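Local coordinates for protein glucanase (Clostridium thermocellum, PDB 5GXX) that probably hydrolyses beta-1,4-glucan chains of cellulose, as a cellulosomal family 9 endoglucanase with a cellulose-binding-type domain, at residues Val449-Asn454 and Lys584-Phe589; Ser518-Leu523 and Tyr528-Ser533. The protein carries 1 engineered substitution. One frame throughout, in Å; residues are numbered along the deposited sequence.

Both interactions lie in the cellulose-binding-type domain, a beta sandwich, with their centres about 14 Å apart. Interaction 1 is a buried contact between the two sheets, made by aliphatic side chains and a thioether, with a single water joining the backbones. Interaction 2, nested within the chain loop that interaction 1 closes, is a surface contact inside one sheet: a hairpin tied by four hydrogen bonds and flanked by tyrosine rings. Residues 588-589 and 528-533 belong to that same sheet, on either side of strand 481-488, and Phe589 of interaction 1 meets the ammonium group of Lys531 of interaction 2 in a cation-pi contact.

Interaction 1. Residues Val449-Asn454 and Lys584-Phe589; sequences VEAAIN and KYMPVF
Val449 and Ala451 meet Met586 and Val588 in the core of a beta sandwich, where strand 447-456 of one sheet faces the connection that carries the chain over to the other. No direct hydrogen bond spans the two segments, and the contact rests on apolar side chains and one bridging water.

Met586 reaches in from the loop and crosses the short side chain of Val449 at about a right angle. Its chain runs extended from CA to the sulfur (chi2 176°), which brings Met586 SD 3.7 Å from Ala451 CB; the bend at the last torsion (chi3 56°) then turns Met586 CE to 4.1 Å from Val449 CG1. The second branch of Val449 does other work. Val449 CG2, anti to the carbonyl carbon, packs on Val588 CG2 at 3.9 Å. The same Val449 CG2 also sits 3.7 Å from Met586 O. One valine thus fills the angle between the methionine and the first residue of the next strand.

Alongside these methyl groups a water spans the backbones. It accepts from Val449 N at 2.8 Å and donates to Met586 O at 2.9 Å, giving partners to two polar backbone atoms of buried residues where the chain after strand 581-583 turns away from strand 447-456.

Strand 447-456 pairs on one side with 581-583, through backbone bonds of Val449 with Thr583 and Ala451 with Ala581, and on the other with 460-469, whose Leu467 touches both Val449 and Val588. Met586 also packs on Tyr483 of strand 481-488 in the second sheet, and Val588 on Ile595 of strand 593-596; residues 584-587 therefore link the two layers, and strand 588-590 continues between 481-488 and 593-596.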
ATOM      1  N   VAL A 449      18.961  12.844 -10.777  1.00 16.50           N
ATOM      2  CA  VAL A 449      18.757  11.466 -10.329  1.00 16.58           C
ATOM      3  C   VAL A 449      19.351  11.204  -8.944  1.00 16.79           C
ATOM      4  O   VAL A 449      20.473  11.632  -8.649  1.00 16.67           O
ATOM      5  CB  VAL A 449      19.394  10.491 -11.323  1.00 17.18           C
ATOM      6  CG1 VAL A 449      19.330   9.065 -10.788  1.00 16.09           C
ATOM      7  CG2 VAL A 449      18.714  10.617 -12.668  1.00 16.84           C
ATOM      8  N   GLU A 450      18.594  10.480  -8.124  1.00 16.41           N
ATOM      9  CA  GLU A 450      19.122   9.833  -6.939  1.00 16.96           C
ATOM     10  C   GLU A 450      19.228   8.353  -7.296  1.00 17.35           C
ATOM     11  O   GLU A 450      18.277   7.787  -7.829  1.00 18.55           O
ATOM     12  CB  GLU A 450      18.173   9.983  -5.754  1.00 17.42           C
ATOM     13  CG  GLU A 450      17.878  11.429  -5.356  1.00 19.28           C
ATOM     14  CD  GLU A 450      16.784  11.527  -4.309  1.00 20.29           C
ATOM     15  OE1 GLU A 450      15.621  11.173  -4.609  1.00 18.75           O
ATOM     16  OE2 GLU A 450      17.098  11.970  -3.181  1.00 23.94           O
ATOM     17  N   ALA A 451      20.369   7.735  -7.002  1.00 17.47           N
ATOM     18  CA  ALA A 451      20.577   6.328  -7.356  1.00 17.29           C
ATOM     19  C   ALA A 451      21.251   5.542  -6.245  1.00 18.38           C
ATOM     20  O   ALA A 451      21.872   6.117  -5.360  1.00 19.25           O
ATOM     21  CB  ALA A 451      21.380   6.220  -8.643  1.00 17.35           C
ATOM     22  N   ALA A 452      21.084   4.222  -6.285  1.00 18.59           N
ATOM     23  CA  ALA A 452      21.709   3.304  -5.346  1.00 18.95           C
ATOM     24  C   ALA A 452      21.961   2.000  -6.086  1.00 19.93           C
ATOM     25  O   ALA A 452      21.269   1.653  -7.054  1.00 19.00           O
ATOM     26  CB  ALA A 452      20.826   3.062  -4.126  1.00 19.04           C
ATOM     27  N   ILE A 453      22.992   1.294  -5.630  1.00 19.72           N
ATOM     28  CA  ILE A 453      23.197  -0.083  -6.059  1.00 20.98           C
ATOM     29  C   ILE A 453      22.108  -0.913  -5.390  1.00 21.98           C
ATOM     30  O   ILE A 453      22.051  -1.019  -4.159  1.00 23.44           O
ATOM     31  CB  ILE A 453      24.590  -0.593  -5.678  1.00 21.26           C
ATOM     32  CG1 ILE A 453      25.654   0.270  -6.349  1.00 22.96           C
ATOM     33  CG2 ILE A 453      24.727  -2.061  -6.075  1.00 21.05           C
ATOM     34  CD1 ILE A 453      26.985   0.287  -5.614  1.00 27.15           C
ATOM     35  N   ASN A 454      21.202  -1.452  -6.200  1.00 22.02           N
ATOM     36  CA  ASN A 454      20.104  -2.240  -5.662  1.00 22.84           C
ATOM     37  C   ASN A 454      20.546  -3.686  -5.414  1.00 22.99           C
ATOM     38  O   ASN A 454      20.092  -4.342  -4.473  1.00 23.93           O
ATOM     39  CB  ASN A 454      18.883  -2.157  -6.578  1.00 21.23           C
ATOM     40  CG  ASN A 454      17.589  -2.479  -5.855  1.00 23.32           C
ATOM     41  OD1 ASN A 454      17.228  -1.828  -4.875  1.00 24.48           O
ATOM     42  ND2 ASN A 454      16.886  -3.492  -6.338  1.00 26.10           N
ATOM     43  N   LYS A 584      25.708  13.050  -9.832  1.00 21.20           N
ATOM     44  CA  LYS A 584      25.919  13.878 -11.006  1.00 21.32           C
ATOM     45  C   LYS A 584      26.337  13.059 -12.217  1.00 20.75           C
ATOM     46  O   LYS A 584      26.367  13.580 -13.329  1.00 21.02           O
ATOM     47  CB  LYS A 584      26.941  14.973 -10.696  1.00 22.48           C
ATOM     48  CG  LYS A 584      28.363  14.454 -10.555  1.00 23.02           C
ATOM     49  CD  LYS A 584      29.221  15.518  -9.894  1.00 29.05           C
ATOM     50  CE  LYS A 584      30.669  15.354 -10.289  1.00 33.22           C
ATOM     51  NZ  LYS A 584      31.360  16.657 -10.096  1.00 37.66           N
ATOM     52  N   TYR A 585      26.603  11.766 -12.007  1.00 20.80           N
ATOM     53  CA  TYR A 585      27.084  10.893 -13.079  1.00 21.45           C
ATOM     54  C   TYR A 585      26.019  10.140 -13.888  1.00 20.64           C
ATOM     55  O   TYR A 585      26.352   9.346 -14.778  1.00 21.15           O
ATOM     56  CB  TYR A 585      28.146   9.938 -12.534  1.00 21.52           C
ATOM     57  CG  TYR A 585      29.253  10.625 -11.774  1.00 25.71           C
ATOM     58  CD1 TYR A 585      30.232  11.354 -12.446  1.00 27.63           C
ATOM     59  CD2 TYR A 585      29.336  10.528 -10.389  1.00 25.66           C
ATOM     60  CE1 TYR A 585      31.265  11.979 -11.759  1.00 30.42           C
ATOM     61  CE2 TYR A 585      30.368  11.144  -9.694  1.00 29.27           C
ATOM     62  CZ  TYR A 585      31.321  11.868 -10.385  1.00 29.48           C
ATOM     63  OH  TYR A 585      32.343  12.478  -9.689  1.00 32.72           O
ATOM     64  N   MET A 586      24.752  10.380 -13.562  1.00 20.88           N
ATOM     65  CA  MET A 586      23.622   9.953 -14.387  1.00 20.28           C
ATOM     66  C   MET A 586      22.898  11.220 -14.854  1.00 19.63           C
ATOM     67  O   MET A 586      21.869  11.618 -14.305  1.00 19.53           O
ATOM     68  CB  MET A 586      22.698   8.987 -13.635  1.00 20.18           C
ATOM     69  CG  MET A 586      23.391   7.682 -13.202  1.00 20.33           C
ATOM     70  SD  MET A 586      22.395   6.545 -12.198  1.00 19.58           S
ATOM     71  CE  MET A 586      20.979   6.314 -13.274  1.00 17.85           C
ATOM     72  N   PRO A 587      23.469  11.873 -15.878  1.00 18.90           N
ATOM     73  CA  PRO A 587      22.973  13.198 -16.258  1.00 19.90           C
ATOM     74  C   PRO A 587      21.536  13.180 -16.766  1.00 20.05           C
ATOM     75  O   PRO A 587      21.087  12.206 -17.375  1.00 20.71           O
ATOM     76  CB  PRO A 587      23.951  13.635 -17.354  1.00 19.49           C
ATOM     77  CG  PRO A 587      24.443  12.343 -17.947  1.00 19.54           C
ATOM     78  CD  PRO A 587      24.566  11.432 -16.758  1.00 18.90           C
ATOM     79  N   VAL A 588      20.831  14.273 -16.487  1.00 19.46           N
ATOM     80  CA  VAL A 588      19.442  14.458 -16.882  1.00 17.87           C
ATOM     81  C   VAL A 588      19.393  15.417 -18.061  1.00 18.88           C
ATOM     82  O   VAL A 588      20.155  16.396 -18.096  1.00 17.86           O
ATOM     83  CB  VAL A 588      18.644  15.040 -15.707  1.00 16.91           C
ATOM     84  CG1 VAL A 588      17.193  15.296 -16.114  1.00 15.01           C
ATOM     85  CG2 VAL A 588      18.725  14.118 -14.474  1.00 15.47           C
ATOM     86  N   PHE A 589      18.486  15.120 -18.989  1.00 16.80           N
ATOM     87  CA  PHE A 589      18.262  15.872 -20.231  1.00 16.86           C
ATOM     88  C   PHE A 589      16.795  16.289 -20.396  1.00 17.70           C
ATOM     89  O   PHE A 589      15.867  15.553 -20.044  1.00 17.15           O
ATOM     90  CB  PHE A 589      18.708  15.042 -21.451  1.00 16.81           C
ATOM     91  CG  PHE A 589      20.149  14.622 -21.414  1.00 20.75           C
ATOM     92  CD1 PHE A 589      20.560  13.518 -20.673  1.00 23.05           C
ATOM     93  CD2 PHE A 589      21.092  15.324 -22.156  1.00 20.45           C
ATOM     94  CE1 PHE A 589      21.899  13.149 -20.638  1.00 24.75           C
ATOM     95  CE2 PHE A 589      22.428  14.951 -22.139  1.00 24.61           C
ATOM     96  CZ  PHE A 589      22.835  13.866 -21.384  1.00 24.12           C
TER
HETATM   97  O   HOH W   1      21.416  13.223 -11.981  1.00 17.10           O

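Interaction 2. Residues Ser518-Leu523 and Tyr528-Ser533; sequences SPITHL and YYIKIS
The side chain of Ser518, turned between its own backbone N and carbonyl carbon (chi1 74°), presents OG to Lys531 N at 2.9 Å, with a nearly straight N-H...O angle of 172°. The hydroxyl in turn donates to Pro519 O, which Thr521 OG1 reaches from the opposite face of the carbonyl plane. Ser518 N closes this end of the contact by donating to Lys531 O.

Past the proline, Thr521 and Tyr529 form an antiparallel hydrogen-bonded pair: Thr521 N to Tyr529 O and Tyr529 N to Thr521 O are both 2.8 Å. The Tyr529 ring, swung over by a chi1 of 68°, lays one face on Thr521, whose CB stands 4.1 Å from the ring centroid. Tyr528 projects from the other face of the hairpin: His522 CD2 lies over one face of the Tyr528 ring, 3.5 Å from Tyr528 CZ, the two planes oblique at 55°. The imidazole is held by His522 NE2 bonding to Asp525 O in the turn. Ile520 packs CG1 on Ile530 CG2 at 3.7 Å.

This is a beta hairpin bordering one sheet of the cellulose-binding-type beta sandwich, its outermost strand interrupted around Pro519 and a serine hydroxyl serving as acceptor for the neighbouring strand.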
ATOM      1  N   SER A 518      16.448   2.605 -23.672  1.00 19.33           N
ATOM      2  CA  SER A 518      17.037   2.380 -24.984  1.00 20.22           C
ATOM      3  C   SER A 518      17.861   1.095 -24.974  1.00 21.32           C
ATOM      4  O   SER A 518      18.241   0.614 -23.901  1.00 20.97           O
ATOM      5  CB  SER A 518      17.954   3.544 -25.354  1.00 19.42           C
ATOM      6  OG  SER A 518      19.162   3.492 -24.620  1.00 21.18           O
ATOM      7  N   PRO A 519      18.160   0.550 -26.168  1.00 22.45           N
ATOM      8  CA  PRO A 519      19.195  -0.475 -26.226  1.00 21.80           C
ATOM      9  C   PRO A 519      20.534   0.138 -25.811  1.00 20.71           C
ATOM     10  O   PRO A 519      20.664   1.365 -25.747  1.00 21.80           O
ATOM     11  CB  PRO A 519      19.223  -0.890 -27.707  1.00 23.02           C
ATOM     12  CG  PRO A 519      17.995  -0.306 -28.334  1.00 23.75           C
ATOM     13  CD  PRO A 519      17.591   0.866 -27.492  1.00 22.32           C
ATOM     14  N   ILE A 520      21.515  -0.701 -25.488  1.00 21.03           N
ATOM     15  CA  ILE A 520      22.851  -0.226 -25.122  1.00 20.51           C
ATOM     16  C   ILE A 520      23.493   0.409 -26.348  1.00 21.58           C
ATOM     17  O   ILE A 520      23.536  -0.213 -27.410  1.00 22.95           O
ATOM     18  CB  ILE A 520      23.703  -1.385 -24.561  1.00 20.93           C
ATOM     19  CG1 ILE A 520      23.029  -1.949 -23.304  1.00 18.73           C
ATOM     20  CG2 ILE A 520      25.130  -0.935 -24.278  1.00 22.95           C
ATOM     21  CD1 ILE A 520      23.578  -3.311 -22.885  1.00 21.32           C
ATOM     22  N   THR A 521      23.942   1.654 -26.176  1.00 22.36           N
ATOM     23  CA  THR A 521      24.311   2.543 -27.275  1.00 23.30           C
ATOM     24  C   THR A 521      25.745   3.005 -27.135  1.00 23.48           C
ATOM     25  O   THR A 521      26.189   3.376 -26.047  1.00 23.66           O
ATOM     26  CB  THR A 521      23.357   3.755 -27.278  1.00 23.33           C
ATOM     27  OG1 THR A 521      22.025   3.265 -27.474  1.00 26.46           O
ATOM     28  CG2 THR A 521      23.690   4.733 -28.405  1.00 23.23           C
ATOM     29  N   HIS A 522      26.471   2.962 -28.252  1.00 24.58           N
ATOM     30  CA  HIS A 522      27.858   3.402 -28.258  1.00 26.48           C
ATOM     31  C   HIS A 522      27.977   4.914 -28.116  1.00 26.51           C
ATOM     32  O   HIS A 522      27.287   5.660 -28.803  1.00 26.46           O
ATOM     33  CB  HIS A 522      28.556   2.928 -29.536  1.00 27.17           C
ATOM     34  CG  HIS A 522      30.034   3.166 -29.537  1.00 30.02           C
ATOM     35  ND1 HIS A 522      30.669   3.894 -30.521  1.00 32.64           N
ATOM     36  CD2 HIS A 522      30.999   2.781 -28.670  1.00 31.72           C
ATOM     37  CE1 HIS A 522      31.964   3.936 -30.266  1.00 33.49           C
ATOM     38  NE2 HIS A 522      32.191   3.269 -29.149  1.00 33.42           N
ATOM     39  N   LEU A 523      28.842   5.349 -27.207  1.00 27.34           N
ATOM     40  CA  LEU A 523      29.242   6.749 -27.124  1.00 28.64           C
ATOM     41  C   LEU A 523      30.559   6.929 -27.894  1.00 30.19           C
ATOM     42  O   LEU A 523      30.556   7.377 -29.047  1.00 31.30           O
ATOM     43  CB  LEU A 523      29.370   7.193 -25.665  1.00 28.39           C
ATOM     44  CG  LEU A 523      29.507   8.692 -25.386  1.00 27.50           C
ATOM     45  CD1 LEU A 523      28.225   9.456 -25.721  1.00 26.54           C
ATOM     46  CD2 LEU A 523      29.929   8.951 -23.946  1.00 27.79           C
ATOM     47  N   TYR A 528      29.679   2.974 -23.424  1.00 23.96           N
ATOM     48  CA  TYR A 528      28.328   2.736 -23.906  1.00 22.99           C
ATOM     49  C   TYR A 528      27.334   3.252 -22.868  1.00 21.78           C
ATOM     50  O   TYR A 528      27.713   3.509 -21.720  1.00 22.56           O
ATOM     51  CB  TYR A 528      28.110   1.236 -24.146  1.00 22.47           C
ATOM     52  CG  TYR A 528      28.872   0.664 -25.323  1.00 24.00           C
ATOM     53  CD1 TYR A 528      30.235   0.405 -25.246  1.00 24.64           C
ATOM     54  CD2 TYR A 528      28.210   0.366 -26.505  1.00 23.25           C
ATOM     55  CE1 TYR A 528      30.929  -0.119 -26.340  1.00 22.69           C
ATOM     56  CE2 TYR A 528      28.883  -0.164 -27.599  1.00 25.68           C
ATOM     57  CZ  TYR A 528      30.239  -0.402 -27.506  1.00 24.42           C
ATOM     58  OH  TYR A 528      30.889  -0.922 -28.598  1.00 27.57           O
ATOM     59  N   TYR A 529      26.072   3.408 -23.259  1.00 21.31           N
ATOM     60  CA  TYR A 529      25.057   3.845 -22.297  1.00 19.89           C
ATOM     61  C   TYR A 529      23.662   3.342 -22.644  1.00 19.64           C
ATOM     62  O   TYR A 529      23.369   2.974 -23.786  1.00 19.77           O
ATOM     63  CB  TYR A 529      25.030   5.381 -22.177  1.00 21.70           C
ATOM     64  CG  TYR A 529      24.544   6.093 -23.419  1.00 21.84           C
ATOM     65  CD1 TYR A 529      25.377   6.251 -24.526  1.00 25.93           C
ATOM     66  CD2 TYR A 529      23.247   6.582 -23.507  1.00 25.17           C
ATOM     67  CE1 TYR A 529      24.934   6.888 -25.683  1.00 28.89           C
ATOM     68  CE2 TYR A 529      22.799   7.240 -24.647  1.00 25.53           C
ATOM     69  CZ  TYR A 529      23.641   7.384 -25.730  1.00 30.66           C
ATOM     70  OH  TYR A 529      23.176   8.026 -26.854  1.00 32.37           O
ATOM     71  N   ILE A 530      22.798   3.377 -21.638  1.00 18.04           N
ATOM     72  CA  ILE A 530      21.362   3.296 -21.873  1.00 18.79           C
ATOM     73  C   ILE A 530      20.778   4.636 -21.460  1.00 18.46           C
ATOM     74  O   ILE A 530      21.306   5.318 -20.566  1.00 19.52           O
ATOM     75  CB  ILE A 530      20.668   2.122 -21.133  1.00 18.23           C
ATOM     76  CG1 ILE A 530      20.856   2.213 -19.614  1.00 19.21           C
ATOM     77  CG2 ILE A 530      21.162   0.798 -21.713  1.00 18.43           C
ATOM     78  CD1 ILE A 530      20.017   1.213 -18.797  1.00 21.04           C
ATOM     79  N   LYS A 531      19.729   5.017 -22.174  1.00 18.29           N
ATOM     80  CA  LYS A 531      18.962   6.200 -21.835  1.00 17.11           C
ATOM     81  C   LYS A 531      17.614   5.701 -21.333  1.00 16.28           C
ATOM     82  O   LYS A 531      16.980   4.866 -21.978  1.00 16.38           O
ATOM     83  CB  LYS A 531      18.735   7.077 -23.067  1.00 18.04           C
ATOM     84  CG  LYS A 531      17.834   8.276 -22.770  1.00 18.02           C
ATOM     85  CD  LYS A 531      17.682   9.180 -23.986  1.00 18.02           C
ATOM     86  CE  LYS A 531      18.924  10.028 -24.243  1.00 21.00           C
ATOM     87  NZ  LYS A 531      19.318  10.848 -23.056  1.00 18.06           N
ATOM     88  N   ILE A 532      17.188   6.266 -20.206  1.00 15.81           N
ATOM     89  CA  ILE A 532      15.871   6.036 -19.615  1.00 15.44           C
ATOM     90  C   ILE A 532      15.062   7.292 -19.925  1.00 16.04           C
ATOM     91  O   ILE A 532      15.453   8.379 -19.500  1.00 15.23           O
ATOM     92  CB  ILE A 532      15.986   5.838 -18.076  1.00 14.84           C
ATOM     93  CG1 ILE A 532      16.707   4.536 -17.665  1.00 16.34           C
ATOM     94  CG2 ILE A 532      14.615   5.819 -17.436  1.00 14.43           C
ATOM     95  CD1 ILE A 532      18.156   4.409 -18.102  1.00 19.15           C
ATOM     96  N   SER A 533      13.976   7.155 -20.687  1.00 15.56           N
ATOM     97  CA  SER A 533      13.149   8.290 -21.110  1.00 16.56           C
ATOM     98  C   SER A 533      11.734   8.200 -20.546  1.00 15.98           C
ATOM     99  O   SER A 533      11.091   7.152 -20.658  1.00 15.34           O
ATOM    100  CB  SER A 533      13.045   8.340 -22.644  1.00 16.54           C
ATOM    101  OG  SER A 533      14.327   8.539 -23.221  1.00 18.22           O
TER